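PDB 4QMH: LP04448p from Drosophila melanogaster, which belongs, as Mini spindles, to the XMAP215 family of microtubule polymerases and probably engages tubulin through an array of TOG domains, of which this is the fourth. Local coordinates for residues D109-S112 and F113-A116; R190-D193 and V194-N197; Q75-L78 and A79-Q83. All blocks are in the same frame, centred on the assembly; numbering follows the deposited sequence.

From the N terminus the chain meets contact 3 first, within helix 71-88, then contact 1, where a loop after helix 96-106 enters helix 112-129, and last contact 2, at the start of helix 192-209. All three are local: in each, the two segments follow one another directly, so what is closed is a helical turn or a helix start. They stand in series, none nesting in or crossing another. Contacts 3 and 1 touch, Gln75 meeting Lys111, Phe113 and Val114, and Leu78 meeting Val114, which ties helix 71-88 to the start of helix 112-129. Contact 2 lies apart, its centre about 18 Å from that of contact 1, against helix 149-162 further along the all-helical domain.

Contact 1. Residues D109-S112 and F113-A116; sequences DNKS and FVRA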
loop_
_atom_site.group_PDB
_atom_site.type_symbol
_atom_site.label_atom_id
_atom_site.label_comp_id
_atom_site.label_asym_id
_atom_site.label_seq_id
_atom_site.Cartn_x
_atom_site.Cartn_y
_atom_site.Cartn_z
ATOM N N ASP A 109 -9.534 4.399 6.751
ATOM C CA ASP A 109 -10.912 4.862 6.631
ATOM C C ASP A 109 -11.764 4.312 7.776
ATOM O O ASP A 109 -11.526 3.205 8.250
ATOM C CB ASP A 109 -11.512 4.429 5.293
ATOM C CG ASP A 109 -12.776 5.201 4.942
ATOM O OD1 ASP A 109 -13.860 4.854 5.462
ATOM O OD2 ASP A 109 -12.682 6.161 4.149
ATOM N N ASN A 110 -12.745 5.105 8.215
ATOM C CA ASN A 110 -13.705 4.709 9.245
ATOM C C ASN A 110 -14.620 3.562 8.842
ATOM O O ASN A 110 -15.177 2.879 9.697
ATOM C CB ASN A 110 -14.603 5.891 9.621
ATOM C CG ASN A 110 -13.866 6.978 10.349
ATOM O OD1 ASN A 110 -12.877 6.724 11.038
ATOM N ND2 ASN A 110 -14.348 8.206 10.208
ATOM N N LYS A 111 -14.800 3.378 7.539
ATOM C CA LYS A 111 -15.741 2.388 7.028
ATOM C C LYS A 111 -14.999 1.156 6.493
ATOM O O LYS A 111 -14.123 1.278 5.631
ATOM C CB LYS A 111 -16.597 3.016 5.926
ATOM C CG LYS A 111 -17.458 4.181 6.423
ATOM C CD LYS A 111 -18.040 4.979 5.271
ATOM C CE LYS A 111 -16.947 5.694 4.500
ATOM N NZ LYS A 111 -16.030 6.435 5.419
ATOM N N SER A 112 -15.363 -0.022 7.000
ATOM C CA SER A 112 -14.664 -1.268 6.687
ATOM C C SER A 112 -14.659 -1.617 5.200
ATOM O O SER A 112 -13.704 -2.209 4.709
ATOM C CB SER A 112 -15.269 -2.434 7.472
ATOM O OG SER A 112 -16.575 -2.726 7.006
ATOM N N PHE A 113 -15.726 -1.277 4.482
ATOM C CA PHE A 113 -15.761 -1.595 3.062
ATOM C C PHE A 113 -14.738 -0.774 2.278
ATOM O O PHE A 113 -14.239 -1.230 1.253
ATOM C CB PHE A 113 -17.184 -1.458 2.477
ATOM C CG PHE A 113 -17.593 -0.042 2.155
ATOM C CD1 PHE A 113 -17.419 0.472 0.872
ATOM C CD2 PHE A 113 -18.185 0.758 3.114
ATOM C CE1 PHE A 113 -17.816 1.773 0.567
ATOM C CE2 PHE A 113 -18.583 2.047 2.820
ATOM C CZ PHE A 113 -18.397 2.558 1.543
ATOM N N VAL A 114 -14.418 0.427 2.758
ATOM C CA VAL A 114 -13.404 1.246 2.103
ATOM C C VAL A 114 -12.034 0.658 2.409
ATOM O O VAL A 114 -11.184 0.540 1.522
ATOM C CB VAL A 114 -13.456 2.727 2.549
ATOM C CG1 VAL A 114 -12.367 3.540 1.851
ATOM C CG2 VAL A 114 -14.841 3.317 2.242
ATOM N N ARG A 115 -11.818 0.271 3.659
ATOM C CA ARG A 115 -10.533 -0.353 3.996
ATOM C C ARG A 115 -10.333 -1.634 3.176
ATOM O O ARG A 115 -9.220 -1.946 2.765
ATOM C CB ARG A 115 -10.422 -0.647 5.492
ATOM C CG ARG A 115 -10.530 0.595 6.364
ATOM C CD ARG A 115 -10.083 0.326 7.802
ATOM N NE ARG A 115 -10.876 -0.732 8.438
ATOM C CZ ARG A 115 -11.952 -0.509 9.193
ATOM N NH1 ARG A 115 -12.361 0.730 9.409
ATOM N NH2 ARG A 115 -12.615 -1.527 9.737
ATOM N N ALA A 116 -11.426 -2.344 2.901
ATOM C CA ALA A 116 -11.361 -3.598 2.151
ATOM C C ALA A 116 -11.036 -3.353 0.687
ATOM O O ALA A 116 -10.258 -4.094 0.074
ATOM C CB ALA A 116 -12.684 -4.361 2.277
#
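Asp109 and Val114 form the close-packed side of this helix start, their side chains crossing at about a right angle. With CG turned anti to the backbone N (chi1 -164°), the carboxylate of Asp109 is laid against the isopropyl group, CG 3.5 Å from Val114 CB. The buried valine also leans on Gln75 and Leu78 of helix 71-88. Asp109 OD1 is gripped twice: on its anti lone pair by Lys111 N at 2.7 Å, and on its syn lone pair by Lys111 NZ, also at 2.7 Å, in a salt bridge. The backbone grip is an Asx turn leading into helix 112-129, with Lys111 as N-cap residue; Lys111 O then accepts from Arg115 N at 3.2 Å and, weakly, from Val114 N. Arg115, bent at chi3, folds back toward the turn. Its NH1 bonds Asp109 O at 2.9 Å with the oxygen in the guanidinium plane, one face lies over Ser112 CA, and NE makes a salt bridge to Glu154. A leucine in place of Arg115 would probably leave Asp109 O and Glu154 without these mates and the turn freer to move. The solvent side is looser: Ser112 and Phe113 are exposed, and the phenyl ring runs alongside the lysine chain, its CE2 3.8 Å from Lys111 CB, with Val114 CG2 over one face toward the rim and Gln75 also touching it.

Contact 2. Residues R190-D193 and V194-N197; sequences RNAD and VRKN
Arg195 folds back over the first turn of its helix, against Arg190, Asn191 and Ala192. Its CB lies 3.7 Å from Asn191 O, and CG comes nearer to the same oxygen, at 3.5 Å. A bend at chi3 (-53°) then swings the guanidinium back along the chain. There CZ sits 3.7 Å from Ala192 CA, which lies under one face of the group, off toward its rim, while NH2 meets the exposed methyl, Ala192 CB, at 3.5 Å. NH1 comes to 3.1 Å from Arg190 O and is hydrogen-bonded to Asp189 O, just ahead of the segment, so the tip fastens the incoming loop to the helix. On another side of the turn, Asn191 crosses Val194 at about a right angle, CB 3.8 Å from Val194 CG2; both side chains reach helix 149-162, at Pro149 and Thr153 respectively. With CG anti to the backbone N (chi1 -178°), OD1 of Asn191 swings round to the amides of the first turn, taking a nearly straight bond from Val194 N at 3.0 Å and a weak one from Asp193 N. One side-chain oxygen serving two first-turn amides is the classic asparagine N-cap, here opening helix 192-209.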
loop_
_atom_site.group_PDB
_atom_site.type_symbol
_atom_site.label_atom_id
_atom_site.label_comp_id
_atom_site.label_asym_id
_atom_site.label_seq_id
_atom_site.Cartn_x
_atom_site.Cartn_y
_atom_site.Cartn_z
ATOM N N ARG A 190 -1.342 1.950 22.754
ATOM C CA ARG A 190 -2.460 2.047 23.692
ATOM C C ARG A 190 -3.671 1.284 23.164
ATOM O O ARG A 190 -4.553 0.875 23.931
ATOM C CB ARG A 190 -2.822 3.518 23.919
ATOM C CG ARG A 190 -3.128 4.272 22.630
ATOM C CD ARG A 190 -3.103 5.782 22.831
ATOM N NE ARG A 190 -3.350 6.496 21.580
ATOM C CZ ARG A 190 -2.441 6.668 20.623
ATOM N NH1 ARG A 190 -1.219 6.172 20.766
ATOM N NH2 ARG A 190 -2.754 7.332 19.520
ATOM N N ASN A 191 -3.708 1.093 21.850
ATOM C CA ASN A 191 -4.823 0.431 21.196
ATOM C C ASN A 191 -4.596 -1.079 21.139
ATOM O O ASN A 191 -3.575 -1.539 20.629
ATOM C CB ASN A 191 -5.008 0.997 19.787
ATOM C CG ASN A 191 -6.178 0.381 19.058
ATOM O OD1 ASN A 191 -6.148 -0.787 18.685
ATOM N ND2 ASN A 191 -7.220 1.179 18.836
ATOM N N ALA A 192 -5.533 -1.846 21.688
ATOM C CA ALA A 192 -5.373 -3.301 21.768
ATOM C C ALA A 192 -5.256 -4.019 20.420
ATOM O O ALA A 192 -4.597 -5.059 20.326
ATOM C CB ALA A 192 -6.504 -3.925 22.605
ATOM N N ASP A 193 -5.922 -3.493 19.395
ATOM C CA ASP A 193 -5.885 -4.092 18.065
ATOM C C ASP A 193 -4.517 -3.855 17.427
ATOM O O ASP A 193 -3.945 -4.750 16.807
ATOM C CB ASP A 193 -6.957 -3.484 17.157
ATOM C CG ASP A 193 -8.377 -3.790 17.617
ATOM O OD1 ASP A 193 -8.558 -4.729 18.419
ATOM O OD2 ASP A 193 -9.317 -3.102 17.142
ATOM N N VAL A 194 -4.026 -2.629 17.562
ATOM C CA VAL A 194 -2.685 -2.270 17.098
ATOM C C VAL A 194 -1.611 -3.137 17.760
ATOM O O VAL A 194 -0.741 -3.686 17.084
ATOM C CB VAL A 194 -2.394 -0.774 17.324
ATOM C CG1 VAL A 194 -0.931 -0.451 16.986
ATOM C CG2 VAL A 194 -3.330 0.066 16.471
ATOM N N ARG A 195 -1.686 -3.266 19.081
ATOM C CA ARG A 195 -0.756 -4.113 19.824
ATOM C C ARG A 195 -0.776 -5.538 19.302
ATOM O O ARG A 195 0.273 -6.122 19.035
ATOM C CB ARG A 195 -1.094 -4.132 21.321
ATOM C CG ARG A 195 -0.691 -2.892 22.092
ATOM C CD ARG A 195 -0.588 -3.165 23.609
ATOM N NE ARG A 195 -1.795 -3.769 24.180
ATOM C CZ ARG A 195 -2.893 -3.097 24.521
ATOM N NH1 ARG A 195 -2.966 -1.788 24.337
ATOM N NH2 ARG A 195 -3.932 -3.741 25.042
ATOM N N LYS A 196 -1.970 -6.105 19.170
ATOM C CA LYS A 196 -2.096 -7.485 18.719
ATOM C C LYS A 196 -1.453 -7.672 17.350
ATOM O O LYS A 196 -0.661 -8.590 17.136
ATOM C CB LYS A 196 -3.569 -7.916 18.682
ATOM C CG LYS A 196 -3.792 -9.285 18.066
ATOM C CD LYS A 196 -5.264 -9.683 18.176
ATOM C CE LYS A 196 -5.508 -11.076 17.618
ATOM N NZ LYS A 196 -5.307 -11.118 16.145
ATOM N N ASN A 197 -1.781 -6.788 16.418
ATOM C CA ASN A 197 -1.309 -6.948 15.058
ATOM C C ASN A 197 0.193 -6.643 14.920
ATOM O O ASN A 197 0.897 -7.306 14.162
ATOM C CB ASN A 197 -2.159 -6.112 14.099
ATOM C CG ASN A 197 -3.576 -6.652 13.971
ATOM O OD1 ASN A 197 -3.914 -7.666 14.584
ATOM N ND2 ASN A 197 -4.405 -5.988 13.175
#

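Contact 3. Residues Q75-L78 and A79-Q83; sequences QTTL and AICEQ
Thr77 O and Cys81 N, 2.9 Å apart, make one of the shortest hydrogen bonds in this piece of helix, the N-H...O angle being 155°. Other side-chain atoms crowd the same oxygen: Ile80 CB and Cys81 CB both stand 3.6 Å from it, and the sulfur, Cys81 SG, 3.4 Å. That approach follows from chi1 of Cys81 (-71°), which sets the sulfur beside its own backbone N and so on the side of the preceding turn. Gln75 O, Thr76 O and Leu78 O accept in the same i to i+4 manner from Ala79, Ile80 and Glu82, the ladder of a regular alpha-helix. Thr76 O, besides taking the Ile80 amide, has the methyl of Ala79 against it, CB at 3.3 Å, and is skirted by Ile80 CG1. Side chains themselves meet more lightly. Thr76 CG2 reaches Ile80 CD1 at 4.1 Å, methyl to methyl, while Thr76 OG1 is hydrogen-bonded to Lys72 O; OG1 of Thr77 is likewise bonded to Ile73 O, so both threonine hydroxyls are satisfied by the turn before. The flanks of helix 71-88 divide among its neighbours. Thr77 and Ile80 press on Leu38 of helix 31-48, while Thr77 and Leu78 also meet Leu66 of helix 58-66. Leu78 and Cys81 pack on Phe103 of helix 96-106, and Gln75, Leu78 and Glu82 line up along helix 112-129, at Phe113, Val114, Ala117 and Asn120.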
loop_
_atom_site.group_PDB
_atom_site.type_symbol
_atom_site.label_atom_id
_atom_site.label_comp_id
_atom_site.label_asym_id
_atom_site.label_seq_id
_atom_site.Cartn_x
_atom_site.Cartn_y
_atom_site.Cartn_z
ATOM N N GLN A 75 -13.907 6.407 -3.204
ATOM C CA GLN A 75 -14.293 5.012 -3.338
ATOM C C GLN A 75 -14.326 4.569 -4.798
ATOM O O GLN A 75 -13.832 3.496 -5.142
ATOM C CB GLN A 75 -15.636 4.775 -2.663
ATOM C CG GLN A 75 -15.550 4.980 -1.160
ATOM C CD GLN A 75 -16.888 5.271 -0.531
ATOM O OE1 GLN A 75 -17.933 5.082 -1.155
ATOM N NE2 GLN A 75 -16.867 5.742 0.719
ATOM N N THR A 76 -14.891 5.412 -5.655
ATOM C CA THR A 76 -14.950 5.116 -7.079
ATOM C C THR A 76 -13.539 4.953 -7.631
ATOM O O THR A 76 -13.271 4.067 -8.461
ATOM C CB THR A 76 -15.703 6.219 -7.851
ATOM O OG1 THR A 76 -17.068 6.250 -7.406
ATOM C CG2 THR A 76 -15.681 5.937 -9.359
ATOM N N THR A 77 -12.632 5.807 -7.170
ATOM C CA THR A 77 -11.250 5.775 -7.634
ATOM C C THR A 77 -10.557 4.463 -7.247
ATOM O O THR A 77 -9.782 3.915 -8.030
ATOM C CB THR A 77 -10.459 7.019 -7.154
ATOM O OG1 THR A 77 -11.131 8.210 -7.588
ATOM C CG2 THR A 77 -9.045 7.014 -7.678
ATOM N N LEU A 78 -10.840 3.935 -6.055
ATOM C CA LEU A 78 -10.284 2.636 -5.683
ATOM C C LEU A 78 -10.733 1.563 -6.672
ATOM O O LEU A 78 -9.921 0.760 -7.130
ATOM C CB LEU A 78 -10.669 2.245 -4.253
ATOM C CG LEU A 78 -9.981 3.040 -3.143
ATOM C CD1 LEU A 78 -10.759 2.876 -1.836
ATOM C CD2 LEU A 78 -8.507 2.628 -2.972
ATOM N N ALA A 79 -12.025 1.567 -7.003
ATOM C CA ALA A 79 -12.571 0.625 -7.979
ATOM C C ALA A 79 -11.865 0.772 -9.317
ATOM O O ALA A 79 -11.522 -0.222 -9.960
ATOM C CB ALA A 79 -14.079 0.838 -8.142
ATOM N N ILE A 80 -11.656 2.010 -9.754
ATOM C CA ILE A 80 -10.954 2.234 -11.020
ATOM C C ILE A 80 -9.513 1.739 -10.992
ATOM O O ILE A 80 -9.021 1.175 -11.973
ATOM C CB ILE A 80 -10.992 3.713 -11.429
ATOM C CG1 ILE A 80 -12.399 4.080 -11.901
ATOM C CG2 ILE A 80 -9.982 3.983 -12.536
ATOM C CD1 ILE A 80 -12.623 5.569 -12.031
ATOM N N CYS A 81 -8.831 1.931 -9.867
ATOM C CA CYS A 81 -7.454 1.466 -9.767
ATOM C C CYS A 81 -7.385 -0.056 -9.818
ATOM O O CYS A 81 -6.445 -0.609 -10.370
ATOM C CB CYS A 81 -6.774 1.999 -8.504
ATOM S SG CYS A 81 -6.425 3.753 -8.590
ATOM N N GLU A 82 -8.380 -0.731 -9.259
ATOM C CA GLU A 82 -8.398 -2.187 -9.327
ATOM C C GLU A 82 -8.598 -2.614 -10.778
ATOM O O GLU A 82 -7.909 -3.514 -11.264
ATOM C CB GLU A 82 -9.470 -2.793 -8.418
ATOM C CG GLU A 82 -9.195 -4.254 -8.083
ATOM C CD GLU A 82 -10.147 -4.817 -7.047
ATOM O OE1 GLU A 82 -10.592 -4.057 -6.161
ATOM O OE2 GLU A 82 -10.451 -6.027 -7.124
ATOM N N GLN A 83 -9.512 -1.932 -11.465
ATOM C CA GLN A 83 -9.762 -2.163 -12.887
ATOM C C GLN A 83 -8.480 -1.922 -13.696
ATOM O O GLN A 83 -8.151 -2.682 -14.615
ATOM C CB GLN A 83 -10.896 -1.248 -13.356
ATOM C CG GLN A 83 -11.204 -1.283 -14.839
ATOM C CD GLN A 83 -12.203 -0.210 -15.251
ATOM O OE1 GLN A 83 -12.536 0.688 -14.472
ATOM N NE2 GLN A 83 -12.690 -0.303 -16.478
#